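Local coordinates for CBS domain-containing predicted protein TM0935 (Thermotoga maritima, PDB 1O50), which is of unknown function but, as a tandem CBS-domain protein, probably serves as a regulatory module that binds an adenosine-containing ligand, at residues V106-D111 / Q127-V132; L24-V29 / V139-S144; G61-M66 / S99-D104; D56-G61 / D133-I138; K16-L21 / L145-A150. All blocks are in the same frame, centred on the assembly; numbering follows the deposited sequence. Where two conformers were deposited one is given.

Contact 1 (V106-D111 / Q127-V132)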
# COMPACT_ATOMS: atom_id res chain seq x y z
N VAL A 106 4.49 14.47 -5.01
CA VAL A 106 3.85 15.00 -3.82
C VAL A 106 4.84 14.74 -2.68
O VAL A 106 5.27 13.60 -2.48
CB VAL A 106 2.56 14.23 -3.52
CG1 VAL A 106 1.92 14.73 -2.20
CG2 VAL A 106 1.59 14.35 -4.68
N TYR A 107 5.24 15.78 -1.96
CA TYR A 107 6.28 15.62 -0.96
C TYR A 107 6.00 16.43 0.32
O TYR A 107 5.12 17.28 0.34
CB TYR A 107 7.61 16.04 -1.58
CG TYR A 107 7.59 17.42 -2.17
CD1 TYR A 107 7.78 18.53 -1.37
CD2 TYR A 107 7.40 17.61 -3.54
CE1 TYR A 107 7.77 19.81 -1.92
CE2 TYR A 107 7.37 18.87 -4.10
CZ TYR A 107 7.56 19.97 -3.29
OH TYR A 107 7.55 21.22 -3.83
N VAL A 108 6.78 16.15 1.36
CA VAL A 108 6.71 16.91 2.60
C VAL A 108 8.08 17.52 2.98
O VAL A 108 9.07 17.24 2.34
CB VAL A 108 6.09 16.07 3.75
CG1 VAL A 108 4.63 15.73 3.42
CG2 VAL A 108 6.87 14.80 4.04
N HIS A 109 8.10 18.37 3.99
CA HIS A 109 9.34 18.85 4.59
C HIS A 109 9.39 18.41 6.05
O HIS A 109 8.40 17.98 6.59
CB HIS A 109 9.42 20.37 4.55
CG HIS A 109 9.28 20.96 3.18
ND1 HIS A 109 10.27 20.86 2.23
CD2 HIS A 109 8.28 21.69 2.62
CE1 HIS A 109 9.89 21.50 1.14
NE2 HIS A 109 8.68 22.00 1.35
N MET A 110 10.54 18.57 6.69
CA MET A 110 10.73 18.22 8.10
C MET A 110 9.75 18.94 9.05
O MET A 110 9.26 18.36 10.03
CB MET A 110 12.19 18.48 8.52
CG MET A 110 13.18 17.46 7.97
SD MET A 110 12.81 15.82 8.53
CE MET A 110 13.86 14.77 7.44
N ASP A 111 9.45 20.20 8.73
CA ASP A 111 8.64 21.05 9.59
C ASP A 111 7.15 20.94 9.23
O ASP A 111 6.32 21.53 9.89
CB ASP A 111 9.20 22.49 9.62
CG ASP A 111 10.57 22.58 10.35
OD1 ASP A 111 11.38 23.50 10.05
OD2 ASP A 111 10.92 21.75 11.24
N GLN A 127 0.90 5.97 0.16
CA GLN A 127 1.33 5.62 1.51
C GLN A 127 2.84 5.80 1.78
O GLN A 127 3.39 5.23 2.74
CB GLN A 127 0.89 4.18 1.81
CG GLN A 127 -0.62 4.03 1.74
CD GLN A 127 -1.15 2.77 2.30
OE1 GLN A 127 -0.70 2.34 3.33
NE2 GLN A 127 -2.20 2.21 1.68
N GLU A 128 3.53 6.57 0.94
CA GLU A 128 4.97 6.82 1.15
C GLU A 128 5.30 8.04 0.34
O GLU A 128 4.89 8.17 -0.82
CB GLU A 128 5.84 5.68 0.69
CG GLU A 128 7.30 5.81 1.10
CD GLU A 128 8.20 4.70 0.61
OE1 GLU A 128 7.72 3.77 -0.01
OE2 GLU A 128 9.43 4.74 0.87
N MET A 129 6.00 8.95 0.99
CA MET A 129 6.30 10.24 0.43
C MET A 129 7.69 10.54 0.81
O MET A 129 8.12 10.17 1.89
CB MET A 129 5.43 11.33 1.06
CG MET A 129 4.15 11.53 0.41
SD MET A 129 3.17 12.90 1.06
CE MET A 129 3.01 12.36 2.64
N PRO A 130 8.41 11.30 -0.03
CA PRO A 130 9.77 11.70 0.30
C PRO A 130 9.72 12.97 1.11
O PRO A 130 8.77 13.73 1.00
CB PRO A 130 10.38 11.95 -1.08
CG PRO A 130 9.26 12.49 -1.87
CD PRO A 130 8.01 11.84 -1.35
N VAL A 131 10.75 13.19 1.93
CA VAL A 131 10.93 14.43 2.65
C VAL A 131 12.06 15.16 1.94
O VAL A 131 13.13 14.60 1.74
CB VAL A 131 11.28 14.18 4.14
CG1 VAL A 131 11.38 15.46 4.90
CG2 VAL A 131 10.24 13.20 4.77
N VAL A 132 11.80 16.39 1.54
CA VAL A 132 12.73 17.10 0.69
C VAL A 132 13.19 18.37 1.39
O VAL A 132 12.50 18.89 2.27
CB VAL A 132 12.13 17.45 -0.72
CG1 VAL A 132 11.63 16.20 -1.42
CG2 VAL A 132 11.02 18.52 -0.63
O HOH W 1 13.01 19.31 5.03
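Val108 and Val131 bring the two segments together as a single backbone bridge: Val108 N donates to Pro130 O at 3.2 Å, and Val108 O takes the N-H of Val132 at 3.0 Å. This is the bonding pattern of a parallel bridge, though single and with the chains 59° apart. Helix 114-124 joins the segments, so the unit recalls a β-α-β crossover whose first arm is not a regular strand. His109 extends the polar pairing. Its CB starts away from strand 128-132, skirting Val132 O, and CG passes the same oxygen; ND1 then donates to Val132 O at 3.0 Å, with the oxygen near the ring plane but the nitrogen well above the carbonyl plane. At the tip, CE1 lies 3.6 Å from Val132 CG2. That methyl is shared with Tyr107, whose CD1 approaches it tightly at 3.3 Å. On the buried side, Met129 bends at chi3 (-60°), carrying CE to 3.8 Å from Val108 CG1; farther along, Met110 CE touches Val131 CG1. Branched valines and flexible methionines suit this close, irregular filling beside Leu120 of helix 114-124. The bridge's own bonds are thus made at buried Val108, while His109 and a water held by Met110 N both donate to Val132 O; Val106 O, covered by Pro130 CD at 3.4 Å, has no polar partner in the model.

Contact 2 (L24-V29 / V139-S144)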
# COMPACT_ATOMS: atom_id res chain seq x y z
N LEU A 24 13.59 3.48 7.05
CA LEU A 24 13.21 3.34 5.66
C LEU A 24 14.33 3.93 4.79
O LEU A 24 14.94 4.93 5.17
CB LEU A 24 11.92 4.11 5.38
CG LEU A 24 10.69 3.84 6.24
CD1 LEU A 24 9.53 4.69 5.81
CD2 LEU A 24 10.36 2.43 6.10
N LYS A 25 14.58 3.28 3.65
CA LYS A 25 15.50 3.78 2.62
C LYS A 25 14.68 4.08 1.39
O LYS A 25 14.05 3.16 0.87
CB LYS A 25 16.56 2.73 2.22
CG LYS A 25 17.13 1.86 3.37
CD LYS A 25 16.50 0.42 3.42
CE LYS A 25 17.07 -0.51 2.32
NZ LYS A 25 16.44 -0.26 0.97
N PRO A 26 14.66 5.32 0.92
CA PRO A 26 13.90 5.65 -0.29
C PRO A 26 14.43 4.87 -1.50
O PRO A 26 15.62 4.67 -1.64
CB PRO A 26 14.14 7.15 -0.49
CG PRO A 26 14.76 7.64 0.75
CD PRO A 26 15.38 6.48 1.46
N THR A 27 13.51 4.39 -2.32
CA THR A 27 13.83 3.75 -3.58
C THR A 27 13.75 4.75 -4.71
O THR A 27 12.66 5.18 -5.06
CB THR A 27 12.83 2.65 -3.88
OG1 THR A 27 13.02 1.60 -2.93
CG2 THR A 27 13.10 2.01 -5.25
N VAL A 28 14.90 5.03 -5.28
CA VAL A 28 15.07 6.09 -6.26
C VAL A 28 15.68 5.54 -7.59
O VAL A 28 16.78 4.97 -7.60
CB VAL A 28 16.06 7.17 -5.74
CG1 VAL A 28 16.05 8.34 -6.67
CG2 VAL A 28 15.70 7.64 -4.35
N VAL A 29 14.96 5.81 -8.69
CA VAL A 29 15.32 5.42 -10.05
C VAL A 29 15.54 6.67 -10.91
O VAL A 29 15.31 7.79 -10.48
CB VAL A 29 14.25 4.51 -10.69
CG1 VAL A 29 14.08 3.21 -9.86
CG2 VAL A 29 12.94 5.18 -10.80
N VAL A 139 15.97 14.11 1.52
CA VAL A 139 16.70 14.10 2.79
C VAL A 139 16.12 13.08 3.79
O VAL A 139 16.70 12.84 4.83
CB VAL A 139 16.72 15.51 3.43
CG1 VAL A 139 17.60 16.48 2.59
CG2 VAL A 139 15.31 16.05 3.59
N GLY A 140 14.98 12.49 3.46
CA GLY A 140 14.36 11.50 4.33
C GLY A 140 13.13 10.90 3.68
O GLY A 140 12.83 11.22 2.54
N ASP A 141 12.40 10.06 4.41
CA ASP A 141 11.24 9.33 3.87
C ASP A 141 10.11 9.24 4.92
O ASP A 141 10.35 9.25 6.12
CB ASP A 141 11.73 7.92 3.46
CG ASP A 141 10.89 7.26 2.44
OD1 ASP A 141 10.23 7.96 1.63
OD2 ASP A 141 10.79 6.01 2.42
N LEU A 142 8.87 9.14 4.47
CA LEU A 142 7.73 8.99 5.38
C LEU A 142 6.77 7.98 4.85
O LEU A 142 6.43 8.08 3.72
CB LEU A 142 7.00 10.34 5.51
CG LEU A 142 5.83 10.41 6.49
CD1 LEU A 142 6.25 10.18 7.92
CD2 LEU A 142 5.13 11.74 6.37
N ASN A 143 6.30 7.03 5.65
CA ASN A 143 5.21 6.15 5.21
C ASN A 143 4.05 6.10 6.15
O ASN A 143 4.09 6.60 7.26
CB ASN A 143 5.73 4.73 4.84
CG ASN A 143 6.10 3.87 6.02
OD1 ASN A 143 5.92 4.23 7.18
ND2 ASN A 143 6.59 2.68 5.73
N SER A 144 2.95 5.53 5.67
CA SER A 144 1.75 5.41 6.47
C SER A 144 1.96 4.66 7.80
O SER A 144 1.33 4.95 8.79
CB SER A 144 0.64 4.72 5.64
OG SER A 144 1.02 3.43 5.21
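Leu24 sets its CD1 methyl over the flat side-chain amide of Asn143, standing 3.5 Å above CG and 3.6 Å from ND2. The methyl is almost centred over the amide face, with CD2 of the same leucine turned to ND2 at 3.8 Å. The asparagine CG sits between backbone N and carbonyl carbon (chi1 75°), and OD1 accepts from Glu146 N as the N-cap of helix 144-153, leaving the face to Leu24. Asparagine suits the place, capping a helix while showing an apolar leucine a flat surface. Beside it, Asp141 OD2 comes to 3.7 Å from Leu24 CB; its other oxygen, OD1, is hydrogen-bonded to Tyr52 OH. The contact spans the CBS pair: segment 24-29 leads into strand 27-29 of the first repeat's sheet, and segment 139-144 runs along strand 138-143, which ends at helix 144-153 and in which Val139 and Gly140 together face Val131 in a classic β bulge. Toward Pro26 the packing thins. The ring and the Asp141 side chain run alongside each other in opposite senses, Pro26 CG 4.1 Å from Asp141 CB, and Gly140 offers little more than its carbonyl oxygen, 4.4 Å from Pro26 CG. Lys25 is exposed and its CB turns away from strand 138-143; its NZ makes a long, weak ion pair with Asp45.

Contact 3 (G61-M66 / S99-D104)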
# COMPACT_ATOMS: atom_id res chain seq x y z
N GLY A 61 9.73 12.84 -10.23
CA GLY A 61 8.45 12.16 -10.33
C GLY A 61 8.29 11.11 -9.26
O GLY A 61 9.22 10.80 -8.52
N MET A 62 7.13 10.48 -9.22
CA MET A 62 6.95 9.39 -8.28
C MET A 62 6.08 8.31 -8.91
O MET A 62 5.31 8.55 -9.79
CB MET A 62 6.32 9.93 -6.97
CG MET A 62 4.85 10.36 -7.14
SD MET A 62 3.93 10.89 -5.62
CE MET A 62 2.18 10.96 -6.22
N ILE A 63 6.24 7.08 -8.48
CA ILE A 63 5.43 6.03 -9.00
C ILE A 63 4.92 5.26 -7.78
O ILE A 63 5.66 4.43 -7.22
CB ILE A 63 6.31 5.13 -9.90
CG1 ILE A 63 6.97 5.95 -11.02
CG2 ILE A 63 5.52 3.89 -10.39
CD1 ILE A 63 8.08 5.18 -11.83
N PRO A 64 3.72 5.59 -7.29
CA PRO A 64 3.04 4.73 -6.31
C PRO A 64 2.80 3.32 -6.85
O PRO A 64 2.48 3.10 -8.03
CB PRO A 64 1.71 5.46 -6.10
CG PRO A 64 2.01 6.79 -6.39
CD PRO A 64 2.91 6.78 -7.61
N VAL A 65 2.97 2.33 -5.98
CA VAL A 65 2.80 0.97 -6.43
C VAL A 65 1.40 0.75 -7.01
O VAL A 65 1.24 -0.04 -7.95
CB VAL A 65 3.06 0.00 -5.31
CG1 VAL A 65 2.58 -1.42 -5.70
CG2 VAL A 65 4.53 0.02 -5.00
N MET A 66 0.39 1.46 -6.51
CA MET A 66 -0.97 1.24 -7.03
C MET A 66 -1.07 1.87 -8.43
O MET A 66 -1.88 1.42 -9.29
CB MET A 66 -2.04 1.80 -6.09
CG MET A 66 -3.47 1.84 -6.69
SD MET A 66 -4.21 0.13 -7.05
CE MET A 66 -4.71 -0.32 -5.47
N SER A 99 9.97 7.29 -16.88
CA SER A 99 9.45 8.60 -17.35
C SER A 99 8.07 8.57 -18.03
O SER A 99 7.39 9.61 -18.13
CB SER A 99 10.46 9.34 -18.23
OG SER A 99 10.72 8.64 -19.41
N GLU A 100 7.69 7.42 -18.55
CA GLU A 100 6.39 7.25 -19.20
C GLU A 100 5.26 7.13 -18.21
O GLU A 100 4.09 7.41 -18.57
CB GLU A 100 6.39 5.96 -20.04
CG GLU A 100 7.19 6.03 -21.32
CD GLU A 100 7.06 4.79 -22.22
OE1 GLU A 100 6.95 3.62 -21.72
OE2 GLU A 100 7.16 5.01 -23.45
N ILE A 101 5.56 6.60 -17.03
CA ILE A 101 4.57 6.44 -15.95
C ILE A 101 4.66 7.35 -14.70
O ILE A 101 3.74 7.33 -13.89
CB ILE A 101 4.49 4.95 -15.52
CG1 ILE A 101 5.77 4.42 -14.93
CG2 ILE A 101 4.12 4.13 -16.71
CD1 ILE A 101 5.59 3.10 -14.15
N MET A 102 5.73 8.13 -14.53
CA MET A 102 5.92 8.90 -13.30
C MET A 102 4.85 9.98 -13.19
O MET A 102 4.38 10.46 -14.19
CB MET A 102 7.32 9.49 -13.22
CG MET A 102 7.69 10.52 -14.24
SD MET A 102 9.43 10.94 -14.06
CE MET A 102 9.45 12.52 -14.87
N LEU A 103 4.44 10.30 -11.97
CA LEU A 103 3.47 11.37 -11.71
C LEU A 103 4.22 12.49 -11.05
O LEU A 103 5.33 12.30 -10.55
CB LEU A 103 2.38 10.88 -10.75
CG LEU A 103 1.57 9.66 -11.20
CD1 LEU A 103 0.87 8.99 -10.01
CD2 LEU A 103 0.59 10.00 -12.23
N ASP A 104 3.64 13.68 -11.09
CA ASP A 104 4.21 14.82 -10.43
C ASP A 104 4.39 14.50 -8.98
O ASP A 104 3.45 14.04 -8.34
CB ASP A 104 3.28 16.02 -10.56
CG ASP A 104 3.17 16.52 -11.97
OD1 ASP A 104 4.06 16.21 -12.80
OD2 ASP A 104 2.23 17.26 -12.35
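Met62 and Leu103 form an antiparallel hydrogen-bonded pair, the one bridge between these segments. Leu103 N donates to Met62 O at 2.9 Å, almost straight at 170° and in the carbonyl plane. The return bond, from Met62 N to Leu103 O, is equally short but more bent, 145° at the hydrogen. Met102 CA adds a bent CA-H...O contact to Met62 O across 3.6 Å. Separately, Gly61 CA makes a close approach to Leu103 O, at 3.1 Å. With no side chain to intervene, Gly61 admits the chain so closely that Met102 SD rests 4.0 Å from its CA. Strand 58-64 is an outermost strand of the first CBS repeat's three-stranded sheet, and the chain entering the second repeat is fastened to it here, just after the short helix 98-101. Apolar contacts surround the bonds. Ile101 holds CG1 between backbone N and carbonyl carbon (chi1 63°), and its CD1 meets Ile63 CG2 at 3.8 Å, the two side chains crossing at about a right angle. These branched isoleucines suit an apolar junction with Leu68 of helix 65-77, while Ile63 also reaches Ile38 and Ile101 touches Ile35 of helix 35-44. Ile63 CG1 runs beside Met102 CA. On the other side of the strand, Leu103 CD1 reaches Pro64 CD at 3.8 Å; Pro64 stands at the N-cap of helix 65-77, whose Val65 and Met66 pack on Gln127 of the second subunit.

Contact 4 (D56-G61 / D133-I138)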
# COMPACT_ATOMS: atom_id res chain seq x y z
N ASP A 56 19.74 14.35 -11.84
CA ASP A 56 20.76 15.22 -11.26
C ASP A 56 20.49 15.47 -9.75
O ASP A 56 20.63 16.60 -9.25
CB ASP A 56 20.85 16.55 -12.02
CG ASP A 56 21.05 16.37 -13.53
OD1 ASP A 56 21.88 15.51 -13.94
OD2 ASP A 56 20.43 17.06 -14.37
N ASN A 57 20.09 14.42 -9.03
CA ASN A 57 19.78 14.49 -7.60
C ASN A 57 18.56 15.31 -7.18
O ASN A 57 18.36 15.53 -5.99
CB ASN A 57 21.00 14.93 -6.79
CG ASN A 57 21.99 13.81 -6.64
OD1 ASN A 57 21.62 12.70 -6.22
ND2 ASN A 57 23.26 14.07 -6.99
N LYS A 58 17.75 15.74 -8.15
CA LYS A 58 16.52 16.46 -7.90
C LYS A 58 15.35 15.51 -8.07
O LYS A 58 15.37 14.67 -8.93
CB LYS A 58 16.37 17.62 -8.89
CG LYS A 58 17.59 18.53 -8.98
CD LYS A 58 17.86 19.22 -7.66
CE LYS A 58 18.86 20.36 -7.80
NZ LYS A 58 18.94 21.17 -6.52
N LEU A 59 14.34 15.64 -7.22
CA LEU A 59 13.11 14.86 -7.34
C LEU A 59 12.24 15.36 -8.53
O LEU A 59 11.87 16.51 -8.58
CB LEU A 59 12.34 14.97 -6.03
CG LEU A 59 11.04 14.19 -5.95
CD1 LEU A 59 11.31 12.69 -5.94
CD2 LEU A 59 10.28 14.65 -4.72
N VAL A 60 11.93 14.47 -9.47
CA VAL A 60 11.14 14.82 -10.64
C VAL A 60 9.88 14.00 -10.86
O VAL A 60 9.03 14.43 -11.61
CB VAL A 60 11.98 14.86 -11.98
CG1 VAL A 60 13.10 15.88 -11.87
CG2 VAL A 60 12.52 13.52 -12.36
N GLY A 61 9.73 12.84 -10.23
CA GLY A 61 8.45 12.16 -10.33
C GLY A 61 8.29 11.11 -9.26
O GLY A 61 9.22 10.80 -8.52
N ASP A 133 14.36 18.86 0.99
CA ASP A 133 14.86 20.12 1.49
C ASP A 133 14.36 21.19 0.54
O ASP A 133 13.41 20.95 -0.21
CB ASP A 133 16.39 20.08 1.64
CG ASP A 133 17.14 19.88 0.32
OD1 ASP A 133 16.55 19.98 -0.77
OD2 ASP A 133 18.37 19.62 0.32
N GLU A 134 14.97 22.37 0.56
CA GLU A 134 14.41 23.49 -0.17
C GLU A 134 14.90 23.59 -1.60
O GLU A 134 14.54 24.53 -2.30
CB GLU A 134 14.70 24.81 0.55
CG GLU A 134 13.49 25.73 0.54
CD GLU A 134 12.43 25.31 1.56
OE1 GLU A 134 11.54 24.50 1.22
OE2 GLU A 134 12.50 25.80 2.70
N LYS A 135 15.72 22.63 -2.02
CA LYS A 135 16.26 22.63 -3.38
C LYS A 135 15.90 21.34 -4.09
O LYS A 135 16.60 20.89 -5.00
CB LYS A 135 17.78 22.89 -3.37
CG LYS A 135 18.63 21.93 -2.52
CD LYS A 135 20.08 22.46 -2.45
CE LYS A 135 21.04 21.46 -1.79
NZ LYS A 135 20.93 21.43 -0.31
N GLY A 136 14.77 20.76 -3.69
CA GLY A 136 14.21 19.61 -4.38
C GLY A 136 14.95 18.30 -4.18
O GLY A 136 14.77 17.36 -4.97
N GLU A 137 15.74 18.20 -3.12
CA GLU A 137 16.56 17.02 -2.87
C GLU A 137 16.04 16.19 -1.72
O GLU A 137 15.55 16.73 -0.73
CB GLU A 137 18.01 17.42 -2.64
CG GLU A 137 18.60 18.10 -3.87
CD GLU A 137 20.11 18.29 -3.82
OE1 GLU A 137 20.73 17.94 -2.79
OE2 GLU A 137 20.66 18.81 -4.82
N ILE A 138 16.14 14.88 -1.86
CA ILE A 138 15.63 13.93 -0.87
C ILE A 138 16.54 13.81 0.35
O ILE A 138 17.73 13.48 0.24
CB ILE A 138 15.36 12.54 -1.52
CG1 ILE A 138 14.34 12.69 -2.65
CG2 ILE A 138 14.81 11.53 -0.47
CD1 ILE A 138 14.09 11.42 -3.41
O HOH W 2 17.86 13.70 -4.13
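Glu137 meets segment 56-61 from both sides of its carboxylate plane: Lys58 NZ stands out of the plane on one side, and on the other Asn57 O lies against the CG methylene of Glu137 at 3.3 Å, short of the carboxylate itself. The salt bridge from NZ to OE2 is weak, at 3.4 Å. A firmer hold on the same amine comes from Lys135 O, which accepts at 2.8 Å with NZ in its carbonyl plane. Lys58 bends at chi2 (-63°), bringing CD alongside that carbonyl before NZ reaches the oxygen. The second flat group, the carboxylate of Asp133, shapes the partner loop from within: Lys135 N and Glu137 N approach OD1 from opposite faces, the first closing an Asx turn, while Lys135 NZ binds OD2. At Gly136 phi is positive, a conformation glycine takes easily, and the carbonyl oxygen accepts from Leu59 N at 2.9 Å. A water spans Asn57 O and Ile138 N. These polar groups suit a solvent-facing join, where a long lysine can reach a carbonyl and an acid together. Further in, Leu59 CD1 and Ile138 CD1 meet at 4.0 Å with their side chains crossed at about a right angle. The 133-137 loop of the β-hairpin of strands 128-132 and 138-143 lies beside the start of strand 58-64, with Leu59 also resting on Pro130 and Val132 of the hairpin and on Tyr52 of strand 50-55.

Contact 5 (K16-L21 / L145-A150)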
# COMPACT_ATOMS: atom_id res chain seq x y z
N LYS A 16 9.27 15.64 11.06
CA LYS A 16 10.55 15.35 11.72
C LYS A 16 10.43 14.40 12.93
O LYS A 16 11.39 13.70 13.27
CB LYS A 16 11.22 16.66 12.14
CG LYS A 16 10.49 17.44 13.24
CD LYS A 16 11.30 18.67 13.67
CE LYS A 16 10.76 19.33 14.97
NZ LYS A 16 10.88 18.46 16.23
N ASP A 17 9.27 14.41 13.59
CA ASP A 17 9.02 13.56 14.76
C ASP A 17 8.65 12.11 14.39
O ASP A 17 8.74 11.23 15.23
CB ASP A 17 7.88 14.14 15.63
CG ASP A 17 8.08 15.61 15.99
OD1 ASP A 17 9.19 16.00 16.39
OD2 ASP A 17 7.18 16.47 15.89
N VAL A 18 8.19 11.89 13.15
CA VAL A 18 7.63 10.62 12.68
C VAL A 18 8.51 9.89 11.64
O VAL A 18 8.56 8.66 11.61
CB VAL A 18 6.23 10.88 12.10
CG1 VAL A 18 5.62 9.66 11.51
CG2 VAL A 18 5.32 11.48 13.22
N CYS A 19 9.25 10.65 10.84
CA CYS A 19 10.02 10.11 9.71
C CYS A 19 11.27 9.27 10.06
O CYS A 19 11.94 8.72 9.18
CB CYS A 19 10.43 11.25 8.77
SG CYS A 19 11.77 12.28 9.35
N LYS A 20 11.57 9.13 11.34
CA LYS A 20 12.66 8.26 11.77
C LYS A 20 12.18 7.13 12.69
O LYS A 20 12.98 6.42 13.25
CB LYS A 20 13.76 9.08 12.40
CG LYS A 20 14.95 9.33 11.50
CD LYS A 20 15.86 10.35 12.14
CE LYS A 20 17.30 10.31 11.60
NZ LYS A 20 18.26 9.58 12.50
N LEU A 21 10.86 6.93 12.79
CA LEU A 21 10.31 5.95 13.73
C LEU A 21 10.54 4.50 13.23
O LEU A 21 10.61 3.58 14.04
CB LEU A 21 8.81 6.21 13.96
CG LEU A 21 8.50 7.51 14.72
CD1 LEU A 21 7.01 7.74 14.78
CD2 LEU A 21 9.09 7.49 16.08
N LEU A 145 2.89 3.72 7.84
CA LEU A 145 3.07 2.93 9.02
C LEU A 145 3.67 3.78 10.14
O LEU A 145 3.35 3.60 11.30
CB LEU A 145 3.96 1.70 8.73
CG LEU A 145 3.63 0.83 7.49
CD1 LEU A 145 4.47 -0.44 7.56
CD2 LEU A 145 2.17 0.51 7.35
N GLU A 146 4.57 4.69 9.77
CA GLU A 146 5.14 5.63 10.74
C GLU A 146 4.08 6.53 11.38
O GLU A 146 4.15 6.80 12.57
CB GLU A 146 6.23 6.44 10.08
CG GLU A 146 7.44 5.58 9.80
CD GLU A 146 8.51 6.32 9.04
OE1 GLU A 146 8.18 7.15 8.19
OE2 GLU A 146 9.68 6.07 9.33
N ILE A 147 3.14 6.99 10.58
CA ILE A 147 2.03 7.81 11.06
C ILE A 147 1.18 7.00 12.00
O ILE A 147 0.81 7.48 13.06
CB ILE A 147 1.22 8.41 9.90
CG1 ILE A 147 2.09 9.36 9.08
CG2 ILE A 147 0.01 9.20 10.39
CD1 ILE A 147 1.37 10.05 7.98
N LEU A 148 0.88 5.75 11.63
CA LEU A 148 0.10 4.88 12.49
C LEU A 148 0.77 4.60 13.82
O LEU A 148 0.11 4.61 14.85
CB LEU A 148 -0.25 3.56 11.79
CG LEU A 148 -1.25 3.74 10.65
CD1 LEU A 148 -1.41 2.43 9.83
CD2 LEU A 148 -2.64 4.26 11.11
N LEU A 149 2.07 4.33 13.77
CA LEU A 149 2.86 4.10 14.94
C LEU A 149 2.74 5.28 15.90
O LEU A 149 2.40 5.11 17.07
CB LEU A 149 4.31 3.90 14.51
CG LEU A 149 5.30 3.32 15.54
CD1 LEU A 149 6.57 2.99 14.87
CD2 LEU A 149 5.56 4.27 16.79
N ALA A 150 3.04 6.47 15.40
CA ALA A 150 2.96 7.72 16.16
C ALA A 150 1.63 7.89 16.85
O ALA A 150 1.55 8.23 18.01
CB ALA A 150 3.13 8.87 15.21
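Val18 is one of two bumps, with Leu21, that lodge against the helical turn between Glu146 and Ala150. Val18 CG1, anti to the backbone N (chi1 176°), lies 3.4 Å from Glu146 O and 3.6 Å from Glu146 CB, while CG2 rests on Ala150 CB at 3.9 Å. Alanine suits the spot: one methyl a turn along makes a shallow hollow beside the helix backbone. Leu21 enters it from another quarter, its CD1 4.1 Å from the same Ala150 CB and 3.7 Å from Glu146 O. Its CB meets Leu149 CD1 at 4.0 Å, so its CB and its tip touch different residues of the helix. Residues 18-21 form a type I β turn after helix 15-18, and this turn docks on helix 144-153, the last helix of the chain, although it comes from the start. In return the extended Glu146 side chain lies against the turn, CD 3.5 Å from Val18 O. Its OE2 is also near Cys19 O, but both are acceptors, and OE2 accepts a hydrogen bond from Ile22 N. Ile147 turns inward to Leu114 and Leu118 of helix 114-124, and Leu149 packs on Leu43 of the second subunit.

Contact 3 is the most buried and contact 4 the most exposed; contacts 1, 2 and 5 are intermediate. Chemistry follows place: paired backbone bonds and apolar filling in contacts 1 and 3, a lysine, acids, a backbone bond and water at the surface in contact 4, and packing without hydrogen bonds between the segments in contacts 2 and 5. Contacts 1 and 2 use neighbouring strands 128-132 and 138-143, which the loop of contact 4 connects, while contacts 3 and 4 share strand 58-64 and Gly61. Contact 5 continues from contact 2 into helix 144-153. Contacts 3 and 5 lie on opposite sides of the chain's centre, about 24 Å between centres, yet both reach the second subunit.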